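EGF family domain-containing protein (PDB 4Z80) binds a peptide of the rhoptry neck protein RON2L1 as the apical membrane antigen AMA4 of Toxoplasma gondii, a pairing that probably serves the moving junction during host-cell invasion. Local coordinates at the interface of chains A and B. Residues are numbered along the deposited sequence; one frame, centred on the assembly and turned at random. Chains: chain A, EGF family domain-containing protein; chain B, Cytoadherence-linked asexual protein.

Contacts 1 and 2 lie about 10 Å apart, measured between the centres of their C-alpha atoms, and both hold the short peptide helix B:10-17. In contact 1 the start of this helix meets the chain A helix A:165-172, and B:Ile35 near the end of the peptide joins it. In contact 2 the same helix leans on A:Tyr157, A:Leu158 and A:Ser129, with B:Pro22 from the loop that follows. B:Ala14 belongs to both, its methyl group placed between A:Asn164 and A:Leu158. The AMA4 surface thus takes up neighbouring sides of the helix together with residues near the peptide's C-terminal end.

Contact 1: the interface of chains A and B. Residues chain A 164-167, 170-171; chain B 10, 14, 35.
B:Gln10 lies across helix A:165-172 on the AMA4 surface that receives the RON2L1 peptide, and its backbone N donates to the A:Asp171 carboxylate oxygen OD2 at 2.9 Å. The bond is fairly straight, 167° at the hydrogen, and meets the syn side of the carboxylate 23° out of its plane. With CG beside the backbone N (chi1 -69°) and a second bend at chi2, the B:Gln10 chain runs over the helix backbone: CB rests 3.6 Å from A:Val167 CA, and CG packs against the A:Asp171 carboxylate. The amide oxygen B:Gln10 OE1 reaches A:Asn166 CB at 3.4 Å, the two side-chain amides standing nearly perpendicular. Water 3 joins B:Gln10 NE2 to A:Asp171 OD1, while water 2 connects OE1 and the backbone O of B:Gln10 to A:Asn164 ND2.

B:Ile35 reaches in from the far end of the peptide with an extended chain. The B:Ile35 and A:Asn164 side chains cross at about a right angle, B:Ile35 CG1 3.7 Å from A:Asn164 CB. The terminal methyl B:Ile35 CD1 sits 3.6 Å from A:Asn166 ND2. B:Ile35 thus covers part of both asparagine side chains and probably limits solvent there.

A:Asn164 is fixed from behind. A:Asn164 OD1 accepts from A:Val167 N at 2.9 Å and, by a strongly bent bond, from A:Asn166 N, capping the helix and turning ND2 toward the peptide. There ND2 binds water 1, which passes on to the carbonyl O of B:Ala14. A:Asn164 just before helix A:165-172, A:Asn166 and A:Val167 near its start and A:Asp171 near its end flank B:Gln10, the first residue of peptide helix B:10-17.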
ATOM      1  N   ASN A 164      -7.877  24.907  -3.687  1.00 17.65           N
ATOM      2  CA  ASN A 164      -8.805  25.989  -3.357  1.00 18.93           C
ATOM      3  C   ASN A 164      -9.787  25.539  -2.284  1.00 22.74           C
ATOM      4  O   ASN A 164      -9.833  24.363  -1.933  1.00 18.53           O
ATOM      5  CB  ASN A 164      -9.538  26.482  -4.614  1.00 22.14           C
ATOM      6  CG  ASN A 164     -10.478  25.447  -5.209  1.00 19.38           C
ATOM      7  OD1 ASN A 164     -11.217  24.772  -4.497  1.00 18.96           O
ATOM      8  ND2 ASN A 164     -10.475  25.342  -6.533  1.00 18.96           N
ATOM      9  N   VAL A 165     -10.574  26.467  -1.753  1.00 21.34           N
ATOM     10  CA  VAL A 165     -11.412  26.142  -0.606  1.00 24.33           C
ATOM     11  C   VAL A 165     -12.577  25.239  -0.990  1.00 21.44           C
ATOM     12  O   VAL A 165     -13.154  24.580  -0.124  1.00 21.07           O
ATOM     13  CB  VAL A 165     -11.957  27.414   0.083  1.00 27.96           C
ATOM     14  CG1 VAL A 165     -10.807  28.226   0.658  1.00 30.87           C
ATOM     15  CG2 VAL A 165     -12.773  28.242  -0.875  1.00 26.80           C
ATOM     16  N   ASN A 166     -12.912  25.188  -2.277  1.00 19.58           N
ATOM     17  CA  ASN A 166     -13.978  24.312  -2.744  1.00 21.02           C
ATOM     18  C   ASN A 166     -13.553  22.848  -2.700  1.00 19.39           C
ATOM     19  O   ASN A 166     -14.361  21.979  -2.389  1.00 18.64           O
ATOM     20  CB  ASN A 166     -14.411  24.702  -4.154  1.00 21.88           C
ATOM     21  CG  ASN A 166     -15.060  26.071  -4.195  1.00 28.61           C
ATOM     22  OD1 ASN A 166     -15.197  26.733  -3.167  1.00 29.07           O
ATOM     23  ND2 ASN A 166     -15.451  26.505  -5.379  1.00 29.12           N
ATOM     24  N   VAL A 167     -12.289  22.583  -3.012  1.00 18.28           N
ATOM     25  CA  VAL A 167     -11.742  21.237  -2.858  1.00 19.17           C
ATOM     26  C   VAL A 167     -11.950  20.806  -1.408  1.00 17.71           C
ATOM     27  O   VAL A 167     -12.470  19.722  -1.136  1.00 17.35           O
ATOM     28  CB  VAL A 167     -10.233  21.169  -3.221  1.00 17.58           C
ATOM     29  CG1 VAL A 167      -9.639  19.799  -2.886  1.00 16.69           C
ATOM     30  CG2 VAL A 167     -10.005  21.489  -4.688  1.00 16.82           C
ATOM     31  N   GLN A 170     -16.170  21.176  -0.362  1.00 18.82           N
ATOM     32  CA  GLN A 170     -17.160  20.434  -1.147  1.00 18.90           C
ATOM     33  C   GLN A 170     -16.787  18.965  -1.339  1.00 17.45           C
ATOM     34  O   GLN A 170     -17.666  18.130  -1.568  1.00 22.22           O
ATOM     35  CB  GLN A 170     -17.355  21.040  -2.541  1.00 21.73           C
ATOM     36  CG  GLN A 170     -17.162  22.535  -2.657  1.00 41.78           C
ATOM     37  CD  GLN A 170     -18.456  23.285  -2.596  1.00 46.08           C
ATOM     38  OE1 GLN A 170     -19.309  23.012  -1.748  1.00 49.96           O
ATOM     39  NE2 GLN A 170     -18.620  24.240  -3.503  1.00 46.34           N
ATOM     40  N   ASP A 171     -15.490  18.662  -1.305  1.00 17.26           N
ATOM     41  CA  ASP A 171     -15.035  17.283  -1.505  1.00 17.11           C
ATOM     42  C   ASP A 171     -14.497  16.653  -0.231  1.00 16.91           C
ATOM     43  O   ASP A 171     -14.898  15.552   0.118  1.00 18.36           O
ATOM     44  CB  ASP A 171     -13.962  17.209  -2.602  1.00 18.47           C
ATOM     45  CG  ASP A 171     -14.550  17.171  -4.006  1.00 19.22           C
ATOM     46  OD1 ASP A 171     -15.779  17.001  -4.156  1.00 18.74           O
ATOM     47  OD2 ASP A 171     -13.771  17.292  -4.977  1.00 19.03           O
TER
ATOM     48  N   GLN B  10     -13.428  18.500  -7.576  1.00 15.96           N
ATOM     49  CA  GLN B  10     -13.009  19.889  -7.455  1.00 17.53           C
ATOM     50  C   GLN B  10     -11.573  20.098  -7.917  1.00 18.69           C
ATOM     51  O   GLN B  10     -11.252  21.148  -8.469  1.00 17.91           O
ATOM     52  CB  GLN B  10     -13.176  20.371  -6.014  1.00 18.40           C
ATOM     53  CG  GLN B  10     -14.630  20.490  -5.598  1.00 22.12           C
ATOM     54  CD  GLN B  10     -15.377  21.566  -6.369  1.00 29.69           C
ATOM     55  OE1 GLN B  10     -14.812  22.599  -6.732  1.00 26.71           O
ATOM     56  NE2 GLN B  10     -16.655  21.320  -6.632  1.00 36.35           N
ATOM     57  N   ALA B  14     -10.372  22.698 -10.714  1.00 15.39           N
ATOM     58  CA  ALA B  14      -9.543  23.781 -10.168  1.00 17.83           C
ATOM     59  C   ALA B  14      -8.760  24.589 -11.222  1.00 18.88           C
ATOM     60  O   ALA B  14      -8.797  25.815 -11.193  1.00 19.24           O
ATOM     61  CB  ALA B  14      -8.580  23.230  -9.116  1.00 17.35           C
ATOM     62  N   ILE B  35      -9.459  31.067  -6.951  1.00 21.00           N
ATOM     63  CA  ILE B  35     -10.756  31.021  -7.619  1.00 19.85           C
ATOM     64  C   ILE B  35     -11.061  32.389  -8.212  1.00 23.75           C
ATOM     65  O   ILE B  35     -11.574  33.280  -7.531  1.00 25.22           O
ATOM     66  CB  ILE B  35     -11.876  30.579  -6.660  1.00 21.27           C
ATOM     67  CG1 ILE B  35     -11.548  29.190  -6.095  1.00 25.46           C
ATOM     68  CG2 ILE B  35     -13.220  30.559  -7.385  1.00 23.52           C
ATOM     69  CD1 ILE B  35     -12.563  28.659  -5.085  1.00 28.19           C
TER
HETATM   70  O   HOH W   1      -9.202  26.794  -8.637  1.00 18.66           O
HETATM   71  O   HOH W   2     -12.408  23.616  -7.937  1.00 20.34           O
HETATM   72  O   HOH W   3     -18.066  19.023  -5.091  1.00 39.74           O

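Contact 2: the interface of chains A and B. Residues chain A 129, 157-158; chain B 11-12, 14-15, 22.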
ATOM      1  N   SER A 129      -4.846  19.396 -17.505  1.00 16.96           N
ATOM      2  CA  SER A 129      -5.314  20.598 -18.189  1.00 20.01           C
ATOM      3  C   SER A 129      -4.127  21.339 -18.777  1.00 13.93           C
ATOM      4  O   SER A 129      -3.029  21.312 -18.221  1.00 17.54           O
ATOM      5  CB  SER A 129      -6.082  21.514 -17.232  1.00 20.82           C
ATOM      6  OG  SER A 129      -6.371  22.764 -17.845  1.00 22.54           O
ATOM      7  N   TYR A 157       0.055  17.314  -7.709  1.00 14.60           N
ATOM      8  CA  TYR A 157      -0.853  17.894  -8.692  1.00 14.70           C
ATOM      9  C   TYR A 157      -1.290  19.269  -8.183  1.00 16.35           C
ATOM     10  O   TYR A 157      -1.709  19.399  -7.034  1.00 16.41           O
ATOM     11  CB  TYR A 157      -2.061  16.977  -8.939  1.00 14.49           C
ATOM     12  CG  TYR A 157      -3.108  17.593  -9.831  1.00 16.43           C
ATOM     13  CD1 TYR A 157      -2.847  17.851 -11.172  1.00 17.65           C
ATOM     14  CD2 TYR A 157      -4.358  17.925  -9.332  1.00 19.10           C
ATOM     15  CE1 TYR A 157      -3.810  18.429 -11.983  1.00 19.26           C
ATOM     16  CE2 TYR A 157      -5.321  18.493 -10.137  1.00 16.63           C
ATOM     17  CZ  TYR A 157      -5.044  18.750 -11.451  1.00 18.13           C
ATOM     18  OH  TYR A 157      -6.018  19.328 -12.236  1.00 22.70           O
ATOM     19  N   LEU A 158      -1.158  20.283  -9.045  1.00 14.78           N
ATOM     20  CA  LEU A 158      -1.342  21.701  -8.691  1.00 16.29           C
ATOM     21  C   LEU A 158      -0.291  22.113  -7.660  1.00 17.51           C
ATOM     22  O   LEU A 158       0.516  21.297  -7.231  1.00 18.41           O
ATOM     23  CB  LEU A 158      -2.763  21.973  -8.174  1.00 16.55           C
ATOM     24  CG  LEU A 158      -3.878  21.512  -9.115  1.00 15.49           C
ATOM     25  CD1 LEU A 158      -5.252  21.760  -8.511  1.00 16.72           C
ATOM     26  CD2 LEU A 158      -3.761  22.179 -10.475  1.00 18.86           C
TER
ATOM     27  N   SER B  11     -10.702  19.115  -7.714  1.00 16.17           N
ATOM     28  CA  SER B  11      -9.317  19.286  -8.137  1.00 15.58           C
ATOM     29  C   SER B  11      -9.202  19.269  -9.663  1.00 14.66           C
ATOM     30  O   SER B  11      -8.318  19.913 -10.232  1.00 17.61           O
ATOM     31  CB  SER B  11      -8.427  18.217  -7.507  1.00 16.67           C
ATOM     32  OG  SER B  11      -8.188  18.537  -6.146  1.00 16.25           O
ATOM     33  N   SER B  12     -10.107  18.554 -10.327  1.00 15.30           N
ATOM     34  CA  SER B  12     -10.178  18.561 -11.789  1.00 15.33           C
ATOM     35  C   SER B  12     -10.653  19.914 -12.303  1.00 17.49           C
ATOM     36  O   SER B  12     -10.120  20.449 -13.280  1.00 18.22           O
ATOM     37  CB  SER B  12     -11.112  17.448 -12.281  1.00 14.71           C
ATOM     38  OG  SER B  12     -11.450  17.613 -13.651  1.00 17.28           O
ATOM     39  N   ALA B  14     -10.372  22.698 -10.714  1.00 15.39           N
ATOM     40  CA  ALA B  14      -9.543  23.781 -10.168  1.00 17.83           C
ATOM     41  C   ALA B  14      -8.760  24.589 -11.222  1.00 18.88           C
ATOM     42  O   ALA B  14      -8.797  25.815 -11.193  1.00 19.24           O
ATOM     43  CB  ALA B  14      -8.580  23.230  -9.116  1.00 17.35           C
ATOM     44  N   PRO B  15      -8.046  23.924 -12.148  1.00 17.06           N
ATOM     45  CA  PRO B  15      -7.279  24.723 -13.119  1.00 16.95           C
ATOM     46  C   PRO B  15      -8.138  25.652 -13.974  1.00 18.94           C
ATOM     47  O   PRO B  15      -7.638  26.653 -14.478  1.00 19.41           O
ATOM     48  CB  PRO B  15      -6.588  23.664 -13.997  1.00 19.15           C
ATOM     49  CG  PRO B  15      -7.188  22.355 -13.619  1.00 19.85           C
ATOM     50  CD  PRO B  15      -7.748  22.487 -12.255  1.00 16.89           C
ATOM     51  N   PRO B  22      -2.031  26.468 -15.901  1.00 18.17           N
ATOM     52  CA  PRO B  22      -2.815  25.286 -15.526  1.00 19.40           C
ATOM     53  C   PRO B  22      -2.469  24.662 -14.170  1.00 20.59           C
ATOM     54  O   PRO B  22      -3.182  23.740 -13.762  1.00 22.31           O
ATOM     55  CB  PRO B  22      -2.485  24.303 -16.650  1.00 19.49           C
ATOM     56  CG  PRO B  22      -1.079  24.627 -17.007  1.00 18.90           C
ATOM     57  CD  PRO B  22      -0.955  26.126 -16.850  1.00 19.36           C
TER
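The peptide helix B:10-17 and the loop after it rest here on loop residues of the AMA4 surface that receives RON2L1, probably the counterpart of the RON2-binding groove of the AMA1 family, with A:Tyr157 meeting a backbone carbonyl of the helix. The phenol OH of A:Tyr157 donates to B:Ser11 O at 3.1 Å. It approaches at a C=O...donor angle of 137° and tilted 34° from the carbonyl plane, and the ring points its edge at the peptide, with B:Ser11 C lying in the ring plane. The torsion that carries the ring this way sets CG opposite the backbone N (chi1 174°), sending the phenol outward to the helix. The bond is made to a main-chain carbonyl, and the serine side chain does not accept it.

B:Pro15 crosses A:Tyr157 at about a right angle. B:Pro15 CG lies 3.5 Å from A:Tyr157 OH, while the same edge of the pyrrolidine ring packs against A:Ser129, B:Pro15 CG being 3.9 Å from A:Ser129 CB. The proline ring therefore touches both the tyrosine hydroxyl and the serine.

A:Leu158 covers one face of the tyrosine ring, A:Leu158 CG 3.5 Å above the A:Tyr157 ring plane and offset toward the rim, which should help hold the phenol in place. Its two methyl branches then divide: A:Leu158 CD1 meets B:Ala14 CB at 3.7 Å, and A:Leu158 CD2 turns to the backbone O of B:Pro22, also at 3.7 Å. B:Pro22, which follows a cis peptide bond, sets its ring carbon CB 3.4 Å from A:Ser129 O.

A:Tyr157 and A:Leu158 lie in the loop just before strand A:160-161, and A:Ser129 comes from a loop between the 3-10 helices A:116-118 and A:146-148; together they receive the peptide helix and the loop leaving it.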